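Local coordinates for protein EmrA (Aquifex aeolicus, PDB 4TKO) that is the periplasmic adaptor of a major facilitator superfamily multidrug efflux pump and is thought to take part in the export of xenobiotics, at residues I32-D40 with G228-S236; L20-S28 with Q215-F226. All coordinates share one frame; numbering follows the deposited sequence.

Interaction 1: I32-D40 with G228-S236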
loop_
_atom_site.group_PDB
_atom_site.type_symbol
_atom_site.label_atom_id
_atom_site.label_comp_id
_atom_site.label_asym_id
_atom_site.label_seq_id
_atom_site.Cartn_x
_atom_site.Cartn_y
_atom_site.Cartn_z
ATOM N N ILE A 32 -1.284 -28.011 15.185
ATOM C CA ILE A 32 -1.074 -29.279 14.481
ATOM C C ILE A 32 0.328 -29.876 14.621
ATOM O O ILE A 32 0.535 -31.021 14.247
ATOM C CB ILE A 32 -1.382 -29.148 12.983
ATOM C CG1 ILE A 32 -0.429 -28.170 12.306
ATOM C CG2 ILE A 32 -2.819 -28.770 12.781
ATOM C CD1 ILE A 32 -0.691 -28.037 10.835
ATOM N N GLU A 33 1.267 -29.105 15.160
ATOM C CA GLU A 33 2.647 -29.552 15.337
ATOM C C GLU A 33 3.306 -28.844 16.513
ATOM O O GLU A 33 3.149 -27.636 16.690
ATOM C CB GLU A 33 3.467 -29.306 14.074
ATOM C CG GLU A 33 2.955 -30.014 12.849
ATOM C CD GLU A 33 3.169 -31.511 12.929
ATOM O OE1 GLU A 33 3.893 -31.966 13.851
ATOM O OE2 GLU A 33 2.607 -32.229 12.072
ATOM N N VAL A 34 4.051 -29.601 17.310
ATOM C CA VAL A 34 4.835 -29.030 18.398
ATOM C C VAL A 34 6.307 -29.391 18.228
ATOM O O VAL A 34 6.673 -30.556 18.269
ATOM C CB VAL A 34 4.337 -29.517 19.759
ATOM C CG1 VAL A 34 5.117 -28.842 20.871
ATOM C CG2 VAL A 34 2.863 -29.215 19.897
ATOM N N TYR A 35 7.146 -28.393 18.019
ATOM C CA TYR A 35 8.533 -28.653 17.679
ATOM C C TYR A 35 9.460 -28.658 18.890
ATOM O O TYR A 35 10.583 -29.152 18.818
ATOM C CB TYR A 35 9.015 -27.616 16.673
ATOM C CG TYR A 35 8.200 -27.602 15.409
ATOM C CD1 TYR A 35 7.933 -28.779 14.723
ATOM C CD2 TYR A 35 7.674 -26.421 14.908
ATOM C CE1 TYR A 35 7.172 -28.777 13.571
ATOM C CE2 TYR A 35 6.918 -26.412 13.748
ATOM C CZ TYR A 35 6.674 -27.590 13.084
ATOM O OH TYR A 35 5.918 -27.584 11.934
ATOM N N LYS A 36 8.993 -28.088 19.995
ATOM C CA LYS A 36 9.825 -27.898 21.180
ATOM C C LYS A 36 9.025 -28.349 22.376
ATOM O O LYS A 36 7.801 -28.353 22.329
ATOM C CB LYS A 36 10.263 -26.434 21.348
ATOM C CG LYS A 36 11.314 -25.970 20.338
ATOM C CD LYS A 36 12.381 -27.035 20.138
ATOM C CE LYS A 36 13.720 -26.451 19.685
ATOM N NZ LYS A 36 13.778 -26.147 18.231
ATOM N N ASP A 37 9.707 -28.761 23.437
ATOM C CA ASP A 37 9.002 -29.251 24.609
ATOM C C ASP A 37 9.663 -28.665 25.836
ATOM O O ASP A 37 10.703 -28.010 25.734
ATOM C CB ASP A 37 8.999 -30.782 24.647
ATOM C CG ASP A 37 7.911 -31.359 25.569
ATOM O OD1 ASP A 37 7.343 -30.612 26.395
ATOM O OD2 ASP A 37 7.627 -32.576 25.470
ATOM N N LEU A 38 9.018 -28.871 26.979
ATOM C CA LEU A 38 9.540 -28.478 28.284
ATOM C C LEU A 38 11.012 -28.853 28.397
ATOM O O LEU A 38 11.392 -29.970 28.067
ATOM C CB LEU A 38 8.731 -29.151 29.395
ATOM C CG LEU A 38 9.197 -28.977 30.839
ATOM C CD1 LEU A 38 8.831 -27.608 31.363
ATOM C CD2 LEU A 38 8.580 -30.051 31.697
ATOM N N GLY A 39 11.840 -27.914 28.836
ATOM C CA GLY A 39 13.264 -28.164 28.945
ATOM C C GLY A 39 14.141 -27.852 27.732
ATOM O O GLY A 39 15.363 -27.811 27.859
ATOM N N ASP A 40 13.552 -27.629 26.558
ATOM C CA ASP A 40 14.382 -27.331 25.389
ATOM C C ASP A 40 14.993 -25.943 25.454
ATOM O O ASP A 40 14.341 -24.990 25.886
ATOM C CB ASP A 40 13.593 -27.469 24.090
ATOM C CG ASP A 40 13.297 -28.914 23.752
ATOM O OD1 ASP A 40 13.967 -29.783 24.349
ATOM O OD2 ASP A 40 12.400 -29.175 22.905
ATOM N N GLY A 228 16.412 -18.702 24.883
ATOM C CA GLY A 228 15.898 -19.050 26.195
ATOM C C GLY A 228 15.564 -20.521 26.326
ATOM O O GLY A 228 15.782 -21.291 25.380
ATOM N N VAL A 229 15.056 -20.928 27.491
ATOM C CA VAL A 229 14.700 -22.329 27.662
ATOM C C VAL A 229 13.210 -22.453 27.956
ATOM O O VAL A 229 12.623 -21.598 28.634
ATOM C CB VAL A 229 15.533 -23.010 28.788
ATOM C CG1 VAL A 229 16.980 -22.576 28.677
ATOM C CG2 VAL A 229 15.026 -22.629 30.132
ATOM N N VAL A 230 12.599 -23.513 27.444
ATOM C CA VAL A 230 11.164 -23.682 27.592
ATOM C C VAL A 230 10.838 -24.137 28.995
ATOM O O VAL A 230 11.102 -25.271 29.380
ATOM C CB VAL A 230 10.594 -24.678 26.585
ATOM C CG1 VAL A 230 9.101 -24.749 26.739
ATOM C CG2 VAL A 230 10.948 -24.244 25.191
ATOM N N ALA A 231 10.240 -23.221 29.746
ATOM C CA ALA A 231 9.925 -23.420 31.148
ATOM C C ALA A 231 8.604 -24.144 31.347
ATOM O O ALA A 231 8.425 -24.822 32.365
ATOM C CB ALA A 231 9.900 -22.070 31.866
ATOM N N LYS A 232 7.684 -23.981 30.393
ATOM C CA LYS A 232 6.374 -24.632 30.439
ATOM C C LYS A 232 5.814 -24.781 29.034
ATOM O O LYS A 232 6.116 -23.983 28.144
ATOM C CB LYS A 232 5.385 -23.844 31.313
ATOM C CG LYS A 232 5.786 -23.733 32.787
ATOM C CD LYS A 232 4.752 -24.365 33.728
ATOM C CE LYS A 232 5.349 -24.698 35.114
ATOM N NZ LYS A 232 6.037 -26.038 35.110
ATOM N N ARG A 233 5.010 -25.817 28.833
ATOM C CA ARG A 233 4.279 -25.981 27.585
ATOM C C ARG A 233 2.806 -26.208 27.871
ATOM O O ARG A 233 2.431 -27.184 28.509
ATOM C CB ARG A 233 4.831 -27.145 26.757
ATOM C CG ARG A 233 3.942 -27.474 25.577
ATOM C CD ARG A 233 4.657 -28.278 24.518
ATOM N NE ARG A 233 4.812 -29.670 24.924
ATOM C CZ ARG A 233 3.864 -30.593 24.820
ATOM N NH1 ARG A 233 2.683 -30.274 24.313
ATOM N NH2 ARG A 233 4.096 -31.832 25.235
ATOM N N PHE A 234 1.961 -25.312 27.384
ATOM C CA PHE A 234 0.555 -25.363 27.742
ATOM C C PHE A 234 -0.284 -26.032 26.681
ATOM O O PHE A 234 -1.477 -26.224 26.869
ATOM C CB PHE A 234 0.015 -23.960 27.981
ATOM C CG PHE A 234 0.701 -23.231 29.080
ATOM C CD1 PHE A 234 0.538 -23.626 30.395
ATOM C CD2 PHE A 234 1.501 -22.137 28.810
ATOM C CE1 PHE A 234 1.171 -22.944 31.416
ATOM C CE2 PHE A 234 2.125 -21.447 29.830
ATOM C CZ PHE A 234 1.964 -21.850 31.128
ATOM N N ILE A 235 0.323 -26.370 25.559
ATOM C CA ILE A 235 -0.486 -26.810 24.421
ATOM C C ILE A 235 -0.118 -28.192 23.931
ATOM O O ILE A 235 1.016 -28.649 24.066
ATOM C CB ILE A 235 -0.381 -25.838 23.227
ATOM C CG1 ILE A 235 1.086 -25.683 22.827
ATOM C CG2 ILE A 235 -0.979 -24.507 23.592
ATOM C CD1 ILE A 235 1.325 -24.979 21.515
ATOM N N SER A 236 -1.101 -28.850 23.345
ATOM C CA SER A 236 -0.880 -30.147 22.760
ATOM C C SER A 236 -1.377 -30.104 21.343
ATOM O O SER A 236 -2.284 -29.333 21.014
ATOM C CB SER A 236 -1.608 -31.246 23.550
ATOM O OG SER A 236 -1.005 -31.433 24.809
#

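Interaction 2: L20-S28 with Q215-F226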
loop_
_atom_site.group_PDB
_atom_site.type_symbol
_atom_site.label_atom_id
_atom_site.label_comp_id
_atom_site.label_asym_id
_atom_site.label_seq_id
_atom_site.Cartn_x
_atom_site.Cartn_y
_atom_site.Cartn_z
ATOM N N LEU A 20 10.371 -14.797 33.450
ATOM C CA LEU A 20 10.026 -15.606 32.289
ATOM C C LEU A 20 8.963 -14.889 31.459
ATOM O O LEU A 20 8.336 -13.937 31.927
ATOM C CB LEU A 20 9.547 -16.997 32.711
ATOM C CG LEU A 20 8.324 -17.120 33.622
ATOM C CD1 LEU A 20 7.037 -16.786 32.882
ATOM C CD2 LEU A 20 8.260 -18.521 34.201
ATOM N N SER A 21 8.766 -15.347 30.228
ATOM C CA SER A 21 7.831 -14.710 29.309
ATOM C C SER A 21 6.900 -15.716 28.702
ATOM O O SER A 21 7.307 -16.818 28.358
ATOM C CB SER A 21 8.570 -13.975 28.203
ATOM O OG SER A 21 9.485 -13.103 28.817
ATOM N N TYR A 22 5.637 -15.325 28.571
ATOM C CA TYR A 22 4.638 -16.202 28.000
ATOM C C TYR A 22 4.572 -15.933 26.502
ATOM O O TYR A 22 4.597 -14.786 26.098
ATOM C CB TYR A 22 3.284 -15.992 28.701
ATOM C CG TYR A 22 3.310 -16.356 30.185
ATOM C CD1 TYR A 22 3.336 -17.685 30.597
ATOM C CD2 TYR A 22 3.311 -15.373 31.168
ATOM C CE1 TYR A 22 3.383 -18.019 31.933
ATOM C CE2 TYR A 22 3.328 -15.696 32.507
ATOM C CZ TYR A 22 3.383 -17.022 32.890
ATOM O OH TYR A 22 3.427 -17.361 34.234
ATOM N N LEU A 23 4.539 -16.993 25.688
ATOM C CA LEU A 23 4.423 -16.844 24.238
ATOM C C LEU A 23 3.054 -17.253 23.746
ATOM O O LEU A 23 2.454 -18.193 24.248
ATOM C CB LEU A 23 5.471 -17.670 23.496
ATOM C CG LEU A 23 6.877 -17.479 24.034
ATOM C CD1 LEU A 23 7.842 -18.321 23.231
ATOM C CD2 LEU A 23 7.224 -16.011 23.997
ATOM N N SER A 24 2.585 -16.566 22.718
ATOM C CA SER A 24 1.271 -16.839 22.191
ATOM C C SER A 24 1.281 -16.707 20.664
ATOM O O SER A 24 2.206 -16.147 20.101
ATOM C CB SER A 24 0.264 -15.887 22.831
ATOM O OG SER A 24 0.432 -14.592 22.285
ATOM N N PHE A 25 0.263 -17.250 20.005
ATOM C CA PHE A 25 0.033 -16.985 18.585
ATOM C C PHE A 25 -0.719 -15.653 18.458
ATOM O O PHE A 25 -1.514 -15.301 19.344
ATOM C CB PHE A 25 -0.779 -18.116 17.930
ATOM C CG PHE A 25 -0.083 -19.463 17.923
ATOM C CD1 PHE A 25 -0.150 -20.297 19.022
ATOM C CD2 PHE A 25 0.611 -19.906 16.795
ATOM C CE1 PHE A 25 0.488 -21.538 19.022
ATOM C CE2 PHE A 25 1.240 -21.136 16.781
ATOM C CZ PHE A 25 1.178 -21.954 17.895
ATOM N N ARG A 26 -0.471 -14.913 17.377
ATOM C CA ARG A 26 -1.167 -13.643 17.161
ATOM C C ARG A 26 -2.505 -13.883 16.475
ATOM O O ARG A 26 -3.319 -12.980 16.334
ATOM C CB ARG A 26 -0.304 -12.672 16.358
ATOM C CG ARG A 26 1.104 -12.460 16.949
ATOM C CD ARG A 26 1.911 -11.454 16.156
ATOM N NE ARG A 26 1.136 -10.246 15.884
ATOM C CZ ARG A 26 1.058 -9.655 14.691
ATOM N NH1 ARG A 26 1.722 -10.153 13.655
ATOM N NH2 ARG A 26 0.324 -8.561 14.531
ATOM N N VAL A 27 -2.742 -15.124 16.084
ATOM C CA VAL A 27 -4.038 -15.535 15.563
ATOM C C VAL A 27 -4.506 -16.799 16.287
ATOM O O VAL A 27 -3.711 -17.499 16.934
ATOM C CB VAL A 27 -3.993 -15.812 14.028
ATOM C CG1 VAL A 27 -3.644 -14.560 13.267
ATOM C CG2 VAL A 27 -3.000 -16.904 13.711
ATOM N N SER A 28 -5.790 -17.106 16.164
ATOM C CA SER A 28 -6.311 -18.336 16.725
ATOM C C SER A 28 -6.242 -19.460 15.695
ATOM O O SER A 28 -6.065 -19.215 14.507
ATOM C CB SER A 28 -7.749 -18.143 17.212
ATOM O OG SER A 28 -8.618 -17.906 16.124
ATOM N N GLN A 215 -0.172 -12.028 6.577
ATOM C CA GLN A 215 0.396 -11.919 7.915
ATOM C C GLN A 215 -0.199 -12.991 8.796
ATOM O O GLN A 215 0.525 -13.710 9.479
ATOM C CB GLN A 215 0.162 -10.545 8.530
ATOM C CG GLN A 215 1.437 -9.721 8.609
ATOM C CD GLN A 215 2.559 -10.449 9.324
ATOM O OE1 GLN A 215 2.336 -11.072 10.354
ATOM N NE2 GLN A 215 3.773 -10.377 8.772
ATOM N N LYS A 216 -1.521 -13.109 8.764
ATOM C CA LYS A 216 -2.200 -14.104 9.575
ATOM C C LYS A 216 -1.623 -15.496 9.272
ATOM O O LYS A 216 -1.421 -16.303 10.177
ATOM C CB LYS A 216 -3.713 -14.062 9.335
ATOM C CG LYS A 216 -4.333 -12.705 9.619
ATOM C CD LYS A 216 -5.856 -12.723 9.568
ATOM C CE LYS A 216 -6.393 -11.301 9.725
ATOM N NZ LYS A 216 -7.750 -11.096 9.122
ATOM N N ILE A 217 -1.321 -15.750 8.002
ATOM C CA ILE A 217 -0.773 -17.023 7.596
ATOM C C ILE A 217 0.616 -17.211 8.198
ATOM O O ILE A 217 0.938 -18.271 8.725
ATOM C CB ILE A 217 -0.709 -17.140 6.059
ATOM C CG1 ILE A 217 -2.118 -17.233 5.480
ATOM C CG2 ILE A 217 0.093 -18.366 5.640
ATOM C CD1 ILE A 217 -2.184 -16.930 4.010
ATOM N N LYS A 218 1.435 -16.178 8.122
ATOM C CA LYS A 218 2.772 -16.222 8.695
ATOM C C LYS A 218 2.718 -16.357 10.231
ATOM O O LYS A 218 3.586 -16.982 10.841
ATOM C CB LYS A 218 3.557 -14.966 8.272
ATOM C CG LYS A 218 4.944 -14.843 8.879
ATOM C CD LYS A 218 5.705 -13.668 8.283
ATOM C CE LYS A 218 6.797 -13.181 9.227
ATOM N NZ LYS A 218 6.240 -12.686 10.527
ATOM N N ASP A 219 1.685 -15.790 10.848
ATOM C CA ASP A 219 1.547 -15.842 12.301
ATOM C C ASP A 219 1.096 -17.202 12.825
ATOM O O ASP A 219 0.932 -17.382 14.047
ATOM C CB ASP A 219 0.560 -14.774 12.790
ATOM C CG ASP A 219 1.138 -13.372 12.733
ATOM O OD1 ASP A 219 2.377 -13.225 12.934
ATOM O OD2 ASP A 219 0.338 -12.426 12.483
ATOM N N THR A 220 0.884 -18.153 11.921
ATOM C CA THR A 220 0.454 -19.474 12.352
ATOM C C THR A 220 1.659 -20.271 12.827
ATOM O O THR A 220 1.504 -21.321 13.449
ATOM C CB THR A 220 -0.289 -20.248 11.256
ATOM O OG1 THR A 220 0.527 -20.327 10.085
ATOM C CG2 THR A 220 -1.609 -19.569 10.914
ATOM N N VAL A 221 2.860 -19.769 12.561
ATOM C CA VAL A 221 4.025 -20.383 13.164
ATOM C C VAL A 221 4.542 -19.553 14.326
ATOM O O VAL A 221 4.982 -18.427 14.161
ATOM C CB VAL A 221 5.164 -20.603 12.157
ATOM C CG1 VAL A 221 6.338 -21.274 12.858
ATOM C CG2 VAL A 221 4.694 -21.472 10.998
ATOM N N LEU A 222 4.476 -20.135 15.509
ATOM C CA LEU A 222 5.016 -19.529 16.714
ATOM C C LEU A 222 6.546 -19.583 16.776
ATOM O O LEU A 222 7.116 -20.639 17.031
ATOM C CB LEU A 222 4.417 -20.236 17.931
ATOM C CG LEU A 222 4.872 -19.735 19.292
ATOM C CD1 LEU A 222 4.735 -18.218 19.382
ATOM C CD2 LEU A 222 4.062 -20.400 20.367
ATOM N N ILE A 223 7.220 -18.456 16.564
ATOM C CA ILE A 223 8.680 -18.474 16.628
ATOM C C ILE A 223 9.158 -17.782 17.890
ATOM O O ILE A 223 8.445 -16.949 18.446
ATOM C CB ILE A 223 9.342 -17.814 15.393
ATOM C CG1 ILE A 223 9.257 -16.298 15.459
ATOM C CG2 ILE A 223 8.717 -18.322 14.111
ATOM C CD1 ILE A 223 9.995 -15.621 14.331
ATOM N N ALA A 224 10.361 -18.138 18.342
ATOM C CA ALA A 224 10.886 -17.640 19.614
ATOM C C ALA A 224 11.455 -16.230 19.488
ATOM O O ALA A 224 12.269 -15.960 18.604
ATOM C CB ALA A 224 11.940 -18.584 20.153
ATOM N N PRO A 225 11.012 -15.324 20.376
ATOM C CA PRO A 225 11.363 -13.895 20.389
ATOM C C PRO A 225 12.762 -13.615 20.925
ATOM O O PRO A 225 13.324 -12.545 20.683
ATOM C CB PRO A 225 10.312 -13.287 21.313
ATOM C CG PRO A 225 9.975 -14.407 22.270
ATOM C CD PRO A 225 10.056 -15.671 21.446
ATOM N N PHE A 226 13.315 -14.567 21.664
ATOM C CA PHE A 226 14.664 -14.419 22.173
ATOM C C PHE A 226 15.237 -15.802 22.472
ATOM O O PHE A 226 14.505 -16.795 22.425
ATOM C CB PHE A 226 14.676 -13.502 23.413
ATOM C CG PHE A 226 13.763 -13.939 24.520
ATOM C CD1 PHE A 226 14.154 -14.936 25.414
ATOM C CD2 PHE A 226 12.517 -13.347 24.688
ATOM C CE1 PHE A 226 13.318 -15.345 26.458
ATOM C CE2 PHE A 226 11.667 -13.742 25.721
ATOM C CZ PHE A 226 12.069 -14.741 26.611
#

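Interaction 1: I32-D40 with G228-S236
Two donors from neighbouring residues meet the backbone oxygen of Asp40: Val230 N gives a hydrogen bond of 2.8 Å to Asp40 O, and Val229 CA adds a C-H...O contact to the same atom at 3.2 Å. The reverse bond, Gly39 N to Val230 O, is also 2.8 Å and nearly straight, so Val230 is held through both its backbone N and its O. Val230 CB lies 3.4 Å from Asp37 O and CG2 near Asp40 O. Farther along, Arg233 NE points its N-H at Asp37 OD1 (3.1 Å, 170°), a salt bridge in which the oxygen lies in the guanidinium plane but is itself met from above the carboxylate, the two planes standing 70° apart. Asp37 CG is anti to the backbone N (chi1 -161°), which swings the carboxylate to the arginine. Val34 CG1 rests on the aliphatic Arg233 CD at 3.7 Å. Asp40 OD2 accepts Asp37 N, bracing a type II turn from Asp37 to Asp40 with Gly39 at its third position. The turn links strands 29-34 and 41-42 of the barrel-sandwich hybrid, a lipoyl-like domain of membrane fusion proteins.

Interaction 2: L20-S28 with Q215-F226
The Phe25 ring carries Leu222 over one face, with Leu222 CB 3.9 Å from the ring centroid and 28° off its normal, a CH-pi contact; Leu222 CD2 lies above the same ring, displaced toward its rim. The ring edge meets the backbone oxygens of Asp219 and Thr220, Phe25 CD2 coming to 3.7 Å from Asp219 O, so ring hydrogens face the carbonyls at the turn between helix 202-218 and strand 221-223. The ring crosses the Leu222 side chain at about a right angle. Phe226 also works through an edge: its CZ is 3.8 Å from Ser21 OG, and Ser21 CB lies in the ring plane.

Between these rings, Leu23 and Pro225 reach toward each other tip to tip, Leu23 CD2 to Pro225 CG at 3.6 Å, while Leu23 CB faces Leu222 CD1 at 4.2 Å. On the side of the helix end, Val27 CG1 sits across the base of the Lys216 chain, 4.0 Å from Lys216 CB, and the other branch, CG2, turns to the methyl of Thr220. Arg26 bends at chi3 (48°) to bring NH1 to 2.9 Å from Asp219 OD2. That oxygen stands well out of the guanidinium plane and no N-H points at it; with the two planes 81° apart, this salt bridge rests on charge alone.

Around the contact, Leu51 bonds the backbone of Thr220, and Ala247 and Phe248 of strand 246-251 bond that of Leu23. The two segments themselves share no clear hydrogen bond, so apolar side chains and one ion pair, which is probably less directional than a hydrogen-bonded one, join the end of helix 202-218, part of a predicted coiled coil, to the 20-28 segment.

Both interactions are partly buried and join segments lying before and after the long helical hairpin, their segments alternating along the sequence, with centres about 13 Å apart. Interaction 2 lies nearer the helices, at the end of helix 202-218, whereas interaction 1 sits on a turn farther from the centre of the chain. Backbone hydrogen bonds and an in-plane arginine contact give interaction 1 its directional character; side-chain packing dominates interaction 2, whose buried centre is aromatic and aliphatic and whose ion pair lies toward the surface. They share strands 47-51 and 246-251 as neighbours, and Phe234 of 228-236 packs on Tyr22 of 20-28, linking them directly.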